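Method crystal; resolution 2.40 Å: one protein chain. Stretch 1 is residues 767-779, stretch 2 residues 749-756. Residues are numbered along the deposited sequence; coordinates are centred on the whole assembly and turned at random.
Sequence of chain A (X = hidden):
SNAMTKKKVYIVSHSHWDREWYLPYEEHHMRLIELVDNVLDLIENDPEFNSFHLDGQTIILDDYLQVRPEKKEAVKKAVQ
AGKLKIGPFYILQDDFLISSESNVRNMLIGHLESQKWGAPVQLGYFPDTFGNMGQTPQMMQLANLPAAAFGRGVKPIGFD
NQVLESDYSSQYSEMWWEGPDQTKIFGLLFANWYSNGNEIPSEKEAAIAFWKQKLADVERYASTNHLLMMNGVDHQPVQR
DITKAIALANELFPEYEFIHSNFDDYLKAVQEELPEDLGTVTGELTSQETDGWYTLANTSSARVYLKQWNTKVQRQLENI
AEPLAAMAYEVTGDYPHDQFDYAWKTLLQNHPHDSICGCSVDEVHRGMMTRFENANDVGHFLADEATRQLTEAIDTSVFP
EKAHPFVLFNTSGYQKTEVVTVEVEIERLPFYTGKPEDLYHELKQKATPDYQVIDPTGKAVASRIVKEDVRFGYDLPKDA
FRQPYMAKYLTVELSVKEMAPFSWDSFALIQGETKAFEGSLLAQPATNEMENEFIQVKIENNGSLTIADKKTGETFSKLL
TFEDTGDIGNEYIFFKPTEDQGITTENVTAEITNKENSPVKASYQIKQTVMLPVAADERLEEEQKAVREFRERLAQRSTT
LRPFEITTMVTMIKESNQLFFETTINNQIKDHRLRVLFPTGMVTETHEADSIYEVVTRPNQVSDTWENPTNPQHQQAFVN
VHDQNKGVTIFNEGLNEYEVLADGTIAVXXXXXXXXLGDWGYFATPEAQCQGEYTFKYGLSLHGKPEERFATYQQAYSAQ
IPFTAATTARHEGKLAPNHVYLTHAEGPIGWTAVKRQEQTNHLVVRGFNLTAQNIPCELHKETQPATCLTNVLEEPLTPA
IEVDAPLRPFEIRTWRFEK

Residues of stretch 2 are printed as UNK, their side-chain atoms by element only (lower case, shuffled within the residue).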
# COMPACT_ATOMS: atom_id res chain seq x y z
N GLU A 767 -8.14 14.24 2.61
CA GLU A 767 -6.86 13.88 3.23
C GLU A 767 -5.72 14.80 2.80
O GLU A 767 -4.63 14.70 3.36
CB GLU A 767 -6.52 12.43 2.93
CG GLU A 767 -7.42 11.43 3.64
CD GLU A 767 -7.09 9.99 3.32
OE1 GLU A 767 -7.64 9.09 3.98
OE2 GLU A 767 -6.28 9.76 2.39
N ALA A 768 -5.96 15.68 1.82
CA ALA A 768 -5.00 16.73 1.51
C ALA A 768 -4.99 17.83 2.57
O ALA A 768 -4.13 18.71 2.51
CB ALA A 768 -5.31 17.34 0.14
N GLN A 769 -5.93 17.80 3.52
CA GLN A 769 -5.92 18.74 4.63
C GLN A 769 -4.84 18.42 5.66
O GLN A 769 -4.64 19.21 6.58
CB GLN A 769 -7.29 18.76 5.31
CG GLN A 769 -8.44 19.23 4.42
CD GLN A 769 -8.43 20.72 4.17
OE1 GLN A 769 -7.54 21.44 4.63
NE2 GLN A 769 -9.43 21.20 3.44
N CYS A 770 -4.17 17.27 5.53
CA CYS A 770 -3.00 16.93 6.34
C CYS A 770 -3.31 17.02 7.83
O CYS A 770 -2.60 17.68 8.60
CB CYS A 770 -1.81 17.81 5.97
SG CYS A 770 -1.30 17.69 4.25
N GLN A 771 -4.37 16.34 8.25
CA GLN A 771 -4.75 16.33 9.65
C GLN A 771 -3.91 15.31 10.42
O GLN A 771 -3.65 14.21 9.93
CB GLN A 771 -6.24 15.99 9.80
CG GLN A 771 -7.18 16.94 9.07
CD GLN A 771 -7.25 18.31 9.70
OE1 GLN A 771 -8.07 18.56 10.59
NE2 GLN A 771 -6.40 19.22 9.24
N GLY A 772 -3.48 15.69 11.62
CA GLY A 772 -2.81 14.77 12.51
C GLY A 772 -1.49 15.34 13.00
O GLY A 772 -1.23 16.54 12.90
N GLU A 773 -0.67 14.44 13.55
CA GLU A 773 0.61 14.82 14.12
C GLU A 773 1.66 15.00 13.04
O GLU A 773 1.75 14.21 12.10
CB GLU A 773 1.08 13.75 15.11
CG GLU A 773 0.14 13.51 16.29
CD GLU A 773 0.52 14.33 17.51
OE1 GLU A 773 -0.36 14.57 18.37
OE2 GLU A 773 1.69 14.73 17.61
N TYR A 774 2.47 16.05 13.18
CA TYR A 774 3.53 16.35 12.22
C TYR A 774 4.75 16.89 12.96
O TYR A 774 4.62 17.58 13.97
CB TYR A 774 3.07 17.36 11.16
CG TYR A 774 2.17 16.77 10.11
CD1 TYR A 774 0.79 16.71 10.30
CD2 TYR A 774 2.68 16.25 8.93
CE1 TYR A 774 -0.04 16.16 9.34
CE2 TYR A 774 1.86 15.71 7.96
CZ TYR A 774 0.50 15.66 8.18
OH TYR A 774 -0.32 15.12 7.22
N THR A 775 5.92 16.56 12.43
CA THR A 775 7.19 17.03 12.97
C THR A 775 8.03 17.56 11.82
O THR A 775 8.35 16.81 10.89
CB THR A 775 7.94 15.92 13.71
OG1 THR A 775 7.14 15.45 14.81
CG2 THR A 775 9.27 16.43 14.24
N PHE A 776 8.40 18.84 11.89
CA PHE A 776 9.17 19.49 10.84
C PHE A 776 10.59 19.74 11.36
O PHE A 776 10.77 20.39 12.39
CB PHE A 776 8.52 20.81 10.42
CG PHE A 776 7.04 20.69 10.18
CD1 PHE A 776 6.57 20.13 9.01
CD2 PHE A 776 6.13 21.15 11.12
CE1 PHE A 776 5.21 20.02 8.78
CE2 PHE A 776 4.77 21.04 10.89
CZ PHE A 776 4.31 20.48 9.72
N LYS A 777 11.58 19.21 10.64
CA LYS A 777 12.98 19.35 11.00
C LYS A 777 13.64 20.35 10.06
O LYS A 777 13.62 20.17 8.84
CB LYS A 777 13.70 18.00 10.95
CG LYS A 777 13.20 16.99 11.97
CD LYS A 777 14.00 15.70 11.90
CE LYS A 777 13.51 14.70 12.93
NZ LYS A 777 14.28 13.42 12.87
N TYR A 778 14.23 21.40 10.64
CA TYR A 778 14.90 22.44 9.87
C TYR A 778 15.94 23.09 10.78
O TYR A 778 16.02 22.79 11.97
CB TYR A 778 13.89 23.45 9.31
CG TYR A 778 12.98 24.08 10.34
CD1 TYR A 778 11.91 23.36 10.89
CD2 TYR A 778 13.16 25.39 10.75
CE1 TYR A 778 11.07 23.94 11.82
CE2 TYR A 778 12.32 25.97 11.68
CZ TYR A 778 11.28 25.24 12.22
OH TYR A 778 10.44 25.81 13.15
N GLY A 779 16.74 23.99 10.21
CA GLY A 779 17.80 24.60 10.98
C GLY A 779 18.33 25.87 10.35
O GLY A 779 17.97 26.24 9.24
N UNK A 749 7.72 27.18 4.07
CA UNK A 749 6.39 26.64 4.28
C UNK A 749 6.49 25.29 4.99
O UNK A 749 7.16 24.38 4.50
c UNK A 749 4.26 25.91 3.18
c UNK A 749 5.65 26.49 2.95
o UNK A 749 5.54 27.77 2.32
N UNK A 750 5.81 25.17 6.13
CA UNK A 750 5.82 23.93 6.89
C UNK A 750 4.74 22.96 6.42
O UNK A 750 5.02 21.78 6.20
c UNK A 750 6.42 25.34 10.49
c UNK A 750 6.71 25.14 9.01
c UNK A 750 5.65 24.23 8.38
c UNK A 750 8.10 24.56 8.81
N UNK A 751 3.51 23.45 6.25
CA UNK A 751 2.39 22.59 5.91
C UNK A 751 1.33 23.45 5.23
O UNK A 751 1.11 24.60 5.61
c UNK A 751 0.79 20.81 6.78
c UNK A 751 1.27 22.86 8.16
c UNK A 751 1.84 21.86 7.16
c UNK A 751 0.33 19.98 7.96
N UNK A 752 0.70 22.89 4.19
CA UNK A 752 -0.35 23.58 3.46
C UNK A 752 -1.51 22.62 3.26
O UNK A 752 -1.31 21.51 2.74
c UNK A 752 0.16 24.10 2.11
n UNK A 752 -2.11 25.05 -1.81
n UNK A 752 -0.03 24.67 -0.92
c UNK A 752 -0.20 25.65 0.15
c UNK A 752 -0.82 25.03 1.40
c UNK A 752 -0.95 24.41 -1.84
n UNK A 752 -0.72 23.51 -2.79
N UNK A 753 -2.70 23.04 3.65
CA UNK A 753 -3.86 22.16 3.73
C UNK A 753 -4.96 22.68 2.81
O UNK A 753 -5.41 23.82 2.95
c UNK A 753 -4.37 22.07 5.17
s UNK A 753 -3.05 21.84 6.40
N UNK A 754 -5.40 21.83 1.88
CA UNK A 754 -6.47 22.15 0.95
C UNK A 754 -7.44 20.97 0.90
O UNK A 754 -7.19 19.91 1.46
c UNK A 754 -5.23 23.83 -0.45
c UNK A 754 -5.01 21.39 -0.94
c UNK A 754 -5.95 22.49 -0.46
N UNK A 755 -8.56 21.17 0.20
CA UNK A 755 -9.61 20.17 0.20
C UNK A 755 -9.96 19.58 -1.15
O UNK A 755 -10.77 18.66 -1.23
N UNK A 756 -9.35 20.08 -2.23
CA UNK A 756 -9.66 19.61 -3.57
C UNK A 756 -8.38 19.43 -4.37
O UNK A 756 -7.36 20.07 -4.09
o UNK A 756 -10.47 23.96 -5.73
c UNK A 756 -10.59 20.58 -4.31
c UNK A 756 -10.74 22.75 -5.60
c UNK A 756 -10.00 21.96 -4.54
o UNK A 756 -11.60 22.15 -6.29

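Position 749 carries three side-chain atoms, one carbon bearing an oxygen and a second carbon, and none of them touches stretch 1. This branched hydroxyl identifies Thr 749. Its OG1 is hydrogen-bonded elsewhere in the structure.

Position 750 has four carbons and forks at the second. Its CB sits over one face of the Phe 776 ring, 4.0 Å from the centroid and only 2° off the ring normal, so the contact is a nearly ideal CH-pi interaction. The fork at the second carbon makes it Leu 750. Its CD2 also lies 4.1 Å from Phe 776 CB and 4.3 Å from Tyr 778 CE1, so this one side chain bridges two aromatic residues of the strand, while the backbone Leu 750 O comes within 3.1 Å of Phe 776 CE1.

At position 751 there are again four carbons, but the fork is at the first, and one arm is two carbons long. CB is 3.8 Å from Phe 776 CZ, and the end of the long arm reaches the face of the Tyr 774 ring. This is Ile 751. With chi1 and chi2 both t, the chain is extended, and CD1 rests 4.1 Å from the centroid of the Tyr 774 ring, 12° off its normal, and 3.6 Å from Cys 770 CB.

Position 752 shows three carbons, a nitrogen, and then a carbon carrying two more nitrogens, a guanidinium group, and no side-chain atom touches stretch 1. This is Arg 752. Its CA-to-CB bond points away from stretch 1, and its three side-chain nitrogens are hydrogen-bonded elsewhere in the structure; its part in the contact is left to the backbone, with Arg 752 O 4.1 Å from Cys 770 SG.

Position 753 has one carbon followed by a sulfur, and its CB is 3.3 Å from Gln 769 OE1. The residue is Cys 753. Its SG approaches Gln 769 O to 3.1 Å and lies 4.2 Å from Cys 770 CB.

Position 754 bears three carbons, one carrying the other two, and one of the outer pair lies near Ala 768 CB, which gives Val 754. Although the CA-to-CB bond points away, CG2 comes within 4.2 Å of Ala 768 CB. Its backbone nitrogen donates a weak hydrogen bond to Ala 768 O, with Val 754 N 3.4 Å from that oxygen.

Position 755 has no side-chain atoms, and its backbone lies beside the Gln 769 amide; it is Gly 755. An ideal CB here would lie 3.0 Å from Gln 769 NE2, a tight fit, so the bare backbone leaves room for the amide.

Position 756 has three carbons, the third carrying two oxygens, a carboxylate, and none of these atoms touches stretch 1. This is Glu 756, whose CA-to-CB bond points away.

The contact buries 549 Å² and rests mainly on packing. The two strand axes run roughly antiparallel, at 148°, but approach no closer than 8.5 Å, and side chains fill the space between them: Leu 750 and Ile 751 pack against the aromatic rings. Beyond, the chains draw together, with Gln 769 CA 4.1 Å from Cys 753 CA, and the single, weak hydrogen bond between the stretches forms there.

Stretch 2 749-756: TLIRCVGE
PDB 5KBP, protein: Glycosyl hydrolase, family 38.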